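Local coordinates for geranyltranstransferase (Roseobacter denitrificans, PDB 4LLS), which probably catalyses the condensation of isopentenyl diphosphate with allylic diphosphates, a metal-dependent prenyl transfer that builds farnesyl or geranylgeranyl diphosphate, at residues A[176-179]-A[180-184]; A[192-195]-A[196-199]. One frame throughout, in Å; residues are numbered along the deposited sequence.

Contact 1 (A[176-179]-A[180-184]); sequences ALDI and AAETA. With CA (calcium ion), chain G.
D178 and E182 form a local i to i+4 contact, one turn apart on helix 171-184, at a calcium site of the active centre. Their carboxylates approach with planes 89° apart, and D178 OD2 lies 3.3 Å from E182 OE1. Two acceptors this close would be expected to repel, but positive charge gathers around them. E182 OE1 binds the calcium ion at 2.5 Å, with four waters and, among others, D108 OD1. D178 is among the residues that can bind this ion, but here its OD2 stays 3.1 Å from the calcium without binding it and receives weak bonds from two of the coordinating waters. Salt bridges hold it, from OD1 to K262 and from OD2 to K200.

The fold is the all-helical one of the polyprenyl synthetases. D108 closes the first aspartate-rich motif, which starts at D102 on the end of helix 81-102, so the ion ties that motif to helix 171-184 beside the bound geranyl thiolodiphosphate. Calcium probably takes a place that magnesium fills in the working enzyme. With CG anti to the backbone carbonyl carbon (chi1 -64°) and the chain extended beyond it, E182 passes CG 3.5 Å from D178 O and still reaches the metal.

Between the two residues the backbone is regular helix, with E182 N bonded to D178 O at 2.8 Å. One residue further along, I179 O accepts two bonds from T183, from its N and its OG1, both at 3.0 Å and from opposite faces of the carbonyl plane; the hydroxyl stands 39° out of that plane. I179 CG2 lies 3.9 Å from T183 OG1, while I179 also packs on M107 and on L130 of the second subunit.

Contact 2 (A[192-195]-A[196-199]); sequences EITR and LQQG
Successive i to i+4 bonds from L196, Q197 and Q198 N to the carbonyls of E192, I193 and T194 make a regular helical turn; the next bond, G199 N to R195 O, is long and weak. T194 O takes two donors: besides Q198 N at 2.9 Å it accepts a weak, strongly bent bond from Q197 NE2 (3.3 Å, N-H...O angle 122°). A bend at chi2 (-91°) brings that amide back against its own helix, with the Q197 chain side by side with T194. The T194 methyl meets both glutamine amides, CG2 lying 3.8 Å from Q198 NE2 and 4.0 Å from Q197 NE2. Q198, by contrast, runs extended past the same carbonyl, its CG 3.3 Å from T194 O.

This is the opening of helix 190-215, which carries K200 and T201 of the substrate pockets a little further on. At its start E192 OE1 accepts from S189 N, as the glutamate of a capping box does, and T194 OG1 bonds to L190 O. The side chains here meet different neighbours: I193 is buried against F265 and L268 of helix 265-269, Q197 packs on L232 and Q235 of helix 221-244, and R195 turns to a salt bridge with E47 of the second subunit.

Overall arrangement
Along the chain the two contacts come in series, each within one continuous helix, so neither encloses a loop and they neither nest nor cross. Contact 1 belongs to the last turns of helix 171-184; a short connection then leads to helix 190-215, whose first turns hold contact 2. Their centres are about 12 Å apart. L196 of contact 2 joins them, its CD1 packing 3.8 Å from D178 CA, and L177 CD1 lies 4.2 Å from R195 NH2. Thus the metal-binding end of one helix leans on the start of the next, and both contacts also touch the second subunit, so the same two helices border the metal site and the subunit interface.

Contact 1 (A[176-179]-A[180-184])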
ATOM      1  N   ALA A 176       6.162  -3.870 -13.549  1.00 17.03           N
ATOM      2  CA  ALA A 176       5.832  -3.108 -14.752  1.00 19.86           C
ATOM      3  C   ALA A 176       6.695  -3.571 -15.913  1.00 22.76           C
ATOM      4  O   ALA A 176       6.201  -3.747 -17.048  1.00 22.33           O
ATOM      5  CB  ALA A 176       6.025  -1.628 -14.502  1.00 18.55           C
ATOM      6  N   LEU A 177       7.966  -3.795 -15.632  1.00 20.02           N
ATOM      7  CA  LEU A 177       8.919  -4.252 -16.648  1.00 23.98           C
ATOM      8  C   LEU A 177       8.548  -5.643 -17.133  1.00 26.11           C
ATOM      9  O   LEU A 177       8.677  -5.935 -18.328  1.00 28.15           O
ATOM     10  CB  LEU A 177      10.344  -4.278 -16.104  1.00 22.52           C
ATOM     11  CG  LEU A 177      10.938  -2.924 -15.767  1.00 25.68           C
ATOM     12  CD1 LEU A 177      12.281  -3.103 -15.076  1.00 25.89           C
ATOM     13  CD2 LEU A 177      11.075  -2.076 -17.034  1.00 29.07           C
ATOM     14  N   ASP A 178       8.064  -6.476 -16.220  1.00 23.39           N
ATOM     15  CA  ASP A 178       7.702  -7.854 -16.522  1.00 23.92           C
ATOM     16  C   ASP A 178       6.535  -7.818 -17.475  1.00 28.37           C
ATOM     17  O   ASP A 178       6.590  -8.440 -18.547  1.00 31.64           O
ATOM     18  CB  ASP A 178       7.327  -8.616 -15.254  1.00 28.99           C
ATOM     19  CG  ASP A 178       7.414 -10.117 -15.425  1.00 31.69           C
ATOM     20  OD1 ASP A 178       8.226 -10.543 -16.268  1.00 39.31           O
ATOM     21  OD2 ASP A 178       6.568 -10.840 -14.840  1.00 35.31           O
ATOM     22  N   ILE A 179       5.529  -7.008 -17.163  1.00 23.05           N
ATOM     23  CA  ILE A 179       4.347  -6.938 -18.025  1.00 27.49           C
ATOM     24  C   ILE A 179       4.722  -6.442 -19.420  1.00 29.61           C
ATOM     25  O   ILE A 179       4.223  -6.964 -20.429  1.00 31.86           O
ATOM     26  CB  ILE A 179       3.221  -6.075 -17.410  1.00 28.99           C
ATOM     27  CG1 ILE A 179       2.616  -6.797 -16.218  1.00 33.12           C
ATOM     28  CG2 ILE A 179       2.141  -5.785 -18.450  1.00 35.47           C
ATOM     29  CD1 ILE A 179       1.663  -5.947 -15.408  1.00 37.60           C
ATOM     30  N   ALA A 180       5.603  -5.464 -19.510  1.00 25.17           N
ATOM     31  CA  ALA A 180       6.006  -4.915 -20.816  1.00 29.77           C
ATOM     32  C   ALA A 180       6.691  -5.994 -21.648  1.00 35.65           C
ATOM     33  O   ALA A 180       6.552  -6.047 -22.873  1.00 39.43           O
ATOM     34  CB  ALA A 180       6.917  -3.719 -20.654  1.00 28.88           C
ATOM     35  N   ALA A 181       7.379  -6.900 -20.969  1.00 30.59           N
ATOM     36  CA  ALA A 181       7.926  -8.093 -21.632  1.00 30.60           C
ATOM     37  C   ALA A 181       6.854  -9.127 -22.018  1.00 33.43           C
ATOM     38  O   ALA A 181       6.900  -9.649 -23.137  1.00 35.70           O
ATOM     39  CB  ALA A 181       9.002  -8.720 -20.751  1.00 30.97           C
ATOM     40  N   GLU A 182       5.914  -9.453 -21.123  1.00 31.21           N
ATOM     41  CA  GLU A 182       4.921 -10.501 -21.413  1.00 34.79           C
ATOM     42  C   GLU A 182       4.153 -10.104 -22.677  1.00 40.60           C
ATOM     43  O   GLU A 182       3.837 -10.947 -23.530  1.00 37.18           O
ATOM     44  CB  GLU A 182       3.912 -10.687 -20.269  1.00 40.90           C
ATOM     45  CG  GLU A 182       4.484 -11.177 -18.947  1.00 43.90           C
ATOM     46  CD  GLU A 182       3.462 -11.078 -17.810  1.00 59.58           C
ATOM     47  OE1 GLU A 182       3.856 -11.092 -16.615  1.00 42.88           O
ATOM     48  OE2 GLU A 182       2.252 -10.948 -18.115  1.00 75.55           O
ATOM     49  N   THR A 183       3.859  -8.813 -22.784  1.00 35.71           N
ATOM     50  CA  THR A 183       2.932  -8.283 -23.781  1.00 38.14           C
ATOM     51  C   THR A 183       3.566  -8.345 -25.172  1.00 41.10           C
ATOM     52  O   THR A 183       2.898  -8.702 -26.154  1.00 36.82           O
ATOM     53  CB  THR A 183       2.556  -6.809 -23.448  1.00 45.47           C
ATOM     54  OG1 THR A 183       1.786  -6.765 -22.237  1.00 48.26           O
ATOM     55  CG2 THR A 183       1.752  -6.167 -24.592  1.00 45.59           C
ATOM     56  N   ALA A 184       4.837  -7.955 -25.250  1.00 38.51           N
ATOM     57  CA  ALA A 184       5.615  -8.046 -26.490  1.00 45.83           C
ATOM     58  C   ALA A 184       6.089  -9.491 -26.787  1.00 45.45           C
ATOM     59  O   ALA A 184       6.645  -9.765 -27.847  1.00 40.56           O
ATOM     60  CB  ALA A 184       6.817  -7.105 -26.416  1.00 43.20           C
TER
HETATM   61 CA    CA G 305       4.017 -12.498 -14.599  1.00 26.27          CA
HETATM   62  O   HOH W   1       5.497 -13.914 -13.743  1.00 31.50           O
HETATM   63  O   HOH W   2       3.344 -10.032 -14.254  1.00 46.90           O
HETATM   64  O   HOH W   3       4.392 -11.770 -12.395  1.00 24.41           O
HETATM   65  O   HOH W   4       3.861 -14.198 -16.430  1.00 33.56           O

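Contact 2 (A[192-195]-A[196-199])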
ATOM      1  N   GLU A 192      19.104  -8.394 -18.586  1.00 20.06           N
ATOM      2  CA  GLU A 192      17.772  -7.806 -18.510  1.00 20.92           C
ATOM      3  C   GLU A 192      16.868  -8.583 -17.527  1.00 19.62           C
ATOM      4  O   GLU A 192      16.138  -7.968 -16.731  1.00 21.34           O
ATOM      5  CB  GLU A 192      17.138  -7.740 -19.903  1.00 26.18           C
ATOM      6  CG  GLU A 192      17.681  -6.593 -20.742  1.00 30.99           C
ATOM      7  CD  GLU A 192      17.216  -6.635 -22.186  1.00 31.14           C
ATOM      8  OE1 GLU A 192      17.134  -7.748 -22.761  1.00 30.93           O
ATOM      9  OE2 GLU A 192      16.911  -5.557 -22.739  1.00 42.72           O
ATOM     10  N   ILE A 193      16.899  -9.912 -17.570  1.00 18.55           N
ATOM     11  CA  ILE A 193      16.024 -10.640 -16.649  1.00 21.02           C
ATOM     12  C   ILE A 193      16.571 -10.514 -15.236  1.00 21.32           C
ATOM     13  O   ILE A 193      15.801 -10.527 -14.268  1.00 19.14           O
ATOM     14  CB  ILE A 193      15.730 -12.108 -17.002  1.00 26.15           C
ATOM     15  CG1 ILE A 193      16.956 -12.968 -17.006  1.00 27.32           C
ATOM     16  CG2 ILE A 193      15.011 -12.256 -18.346  1.00 28.57           C
ATOM     17  CD1 ILE A 193      16.578 -14.438 -16.934  1.00 35.36           C
ATOM     18  N   THR A 194      17.872 -10.271 -15.106  1.00 19.60           N
ATOM     19  CA  THR A 194      18.445 -10.105 -13.783  1.00 21.02           C
ATOM     20  C   THR A 194      18.024  -8.763 -13.171  1.00 21.69           C
ATOM     21  O   THR A 194      17.617  -8.690 -12.000  1.00 21.38           O
ATOM     22  CB  THR A 194      19.987 -10.248 -13.813  1.00 19.91           C
ATOM     23  OG1 THR A 194      20.326 -11.561 -14.273  1.00 20.54           O
ATOM     24  CG2 THR A 194      20.533 -10.042 -12.430  1.00 22.87           C
ATOM     25  N   ARG A 195      18.013  -7.702 -13.974  1.00 22.60           N
ATOM     26  CA  ARG A 195      17.547  -6.400 -13.495  1.00 23.36           C
ATOM     27  C   ARG A 195      16.072  -6.434 -13.105  1.00 21.41           C
ATOM     28  O   ARG A 195      15.672  -5.882 -12.095  1.00 22.94           O
ATOM     29  CB  ARG A 195      17.790  -5.337 -14.558  1.00 30.84           C
ATOM     30  CG  ARG A 195      16.723  -4.257 -14.591  1.00 44.90           C
ATOM     31  CD  ARG A 195      17.045  -3.103 -13.659  1.00 53.42           C
ATOM     32  NE  ARG A 195      16.166  -1.965 -13.929  1.00 69.29           N
ATOM     33  CZ  ARG A 195      16.204  -1.240 -15.046  1.00 65.39           C
ATOM     34  NH1 ARG A 195      17.108  -1.502 -15.980  1.00 73.86           N
ATOM     35  NH2 ARG A 195      15.337  -0.253 -15.232  1.00 60.59           N
ATOM     36  N   LEU A 196      15.290  -7.124 -13.902  1.00 20.76           N
ATOM     37  CA  LEU A 196      13.887  -7.329 -13.606  1.00 21.82           C
ATOM     38  C   LEU A 196      13.719  -8.082 -12.259  1.00 19.17           C
ATOM     39  O   LEU A 196      12.901  -7.660 -11.393  1.00 20.90           O
ATOM     40  CB  LEU A 196      13.299  -8.133 -14.752  1.00 27.63           C
ATOM     41  CG  LEU A 196      11.797  -8.128 -14.896  1.00 35.70           C
ATOM     42  CD1 LEU A 196      11.472  -8.305 -16.372  1.00 36.88           C
ATOM     43  CD2 LEU A 196      11.283  -9.274 -14.046  1.00 33.77           C
ATOM     44  N   GLN A 197      14.457  -9.176 -12.087  1.00 17.60           N
ATOM     45  CA  GLN A 197      14.399 -10.016 -10.856  1.00 16.22           C
ATOM     46  C   GLN A 197      14.723  -9.123  -9.631  1.00 17.75           C
ATOM     47  O   GLN A 197      14.098  -9.230  -8.566  1.00 15.47           O
ATOM     48  CB  GLN A 197      15.417 -11.161 -10.927  1.00 20.57           C
ATOM     49  CG  GLN A 197      15.704 -11.907  -9.608  1.00 21.01           C
ATOM     50  CD  GLN A 197      16.862 -11.312  -8.806  1.00 22.91           C
ATOM     51  OE1 GLN A 197      16.806 -11.296  -7.575  1.00 29.28           O
ATOM     52  NE2 GLN A 197      17.919 -10.840  -9.503  1.00 24.56           N
ATOM     53  N   GLN A 198      15.758  -8.308  -9.752  1.00 16.65           N
ATOM     54  CA  GLN A 198      16.227  -7.456  -8.648  1.00 16.52           C
ATOM     55  C   GLN A 198      15.092  -6.600  -8.087  1.00 16.82           C
ATOM     56  O   GLN A 198      14.929  -6.519  -6.889  1.00 17.29           O
ATOM     57  CB  GLN A 198      17.396  -6.584  -9.108  1.00 20.31           C
ATOM     58  CG  GLN A 198      18.674  -7.379  -9.213  1.00 25.86           C
ATOM     59  CD  GLN A 198      19.814  -6.629  -9.882  1.00 34.16           C
ATOM     60  OE1 GLN A 198      19.661  -5.485 -10.311  1.00 46.65           O
ATOM     61  NE2 GLN A 198      20.989  -7.259  -9.918  1.00 32.41           N
ATOM     62  N   GLY A 199      14.271  -6.043  -8.959  1.00 15.62           N
ATOM     63  CA  GLY A 199      13.065  -5.298  -8.550  1.00 17.17           C
ATOM     64  C   GLY A 199      11.946  -6.220  -8.102  1.00 17.24           C
ATOM     65  O   GLY A 199      11.427  -6.094  -6.978  1.00 16.82           O
TER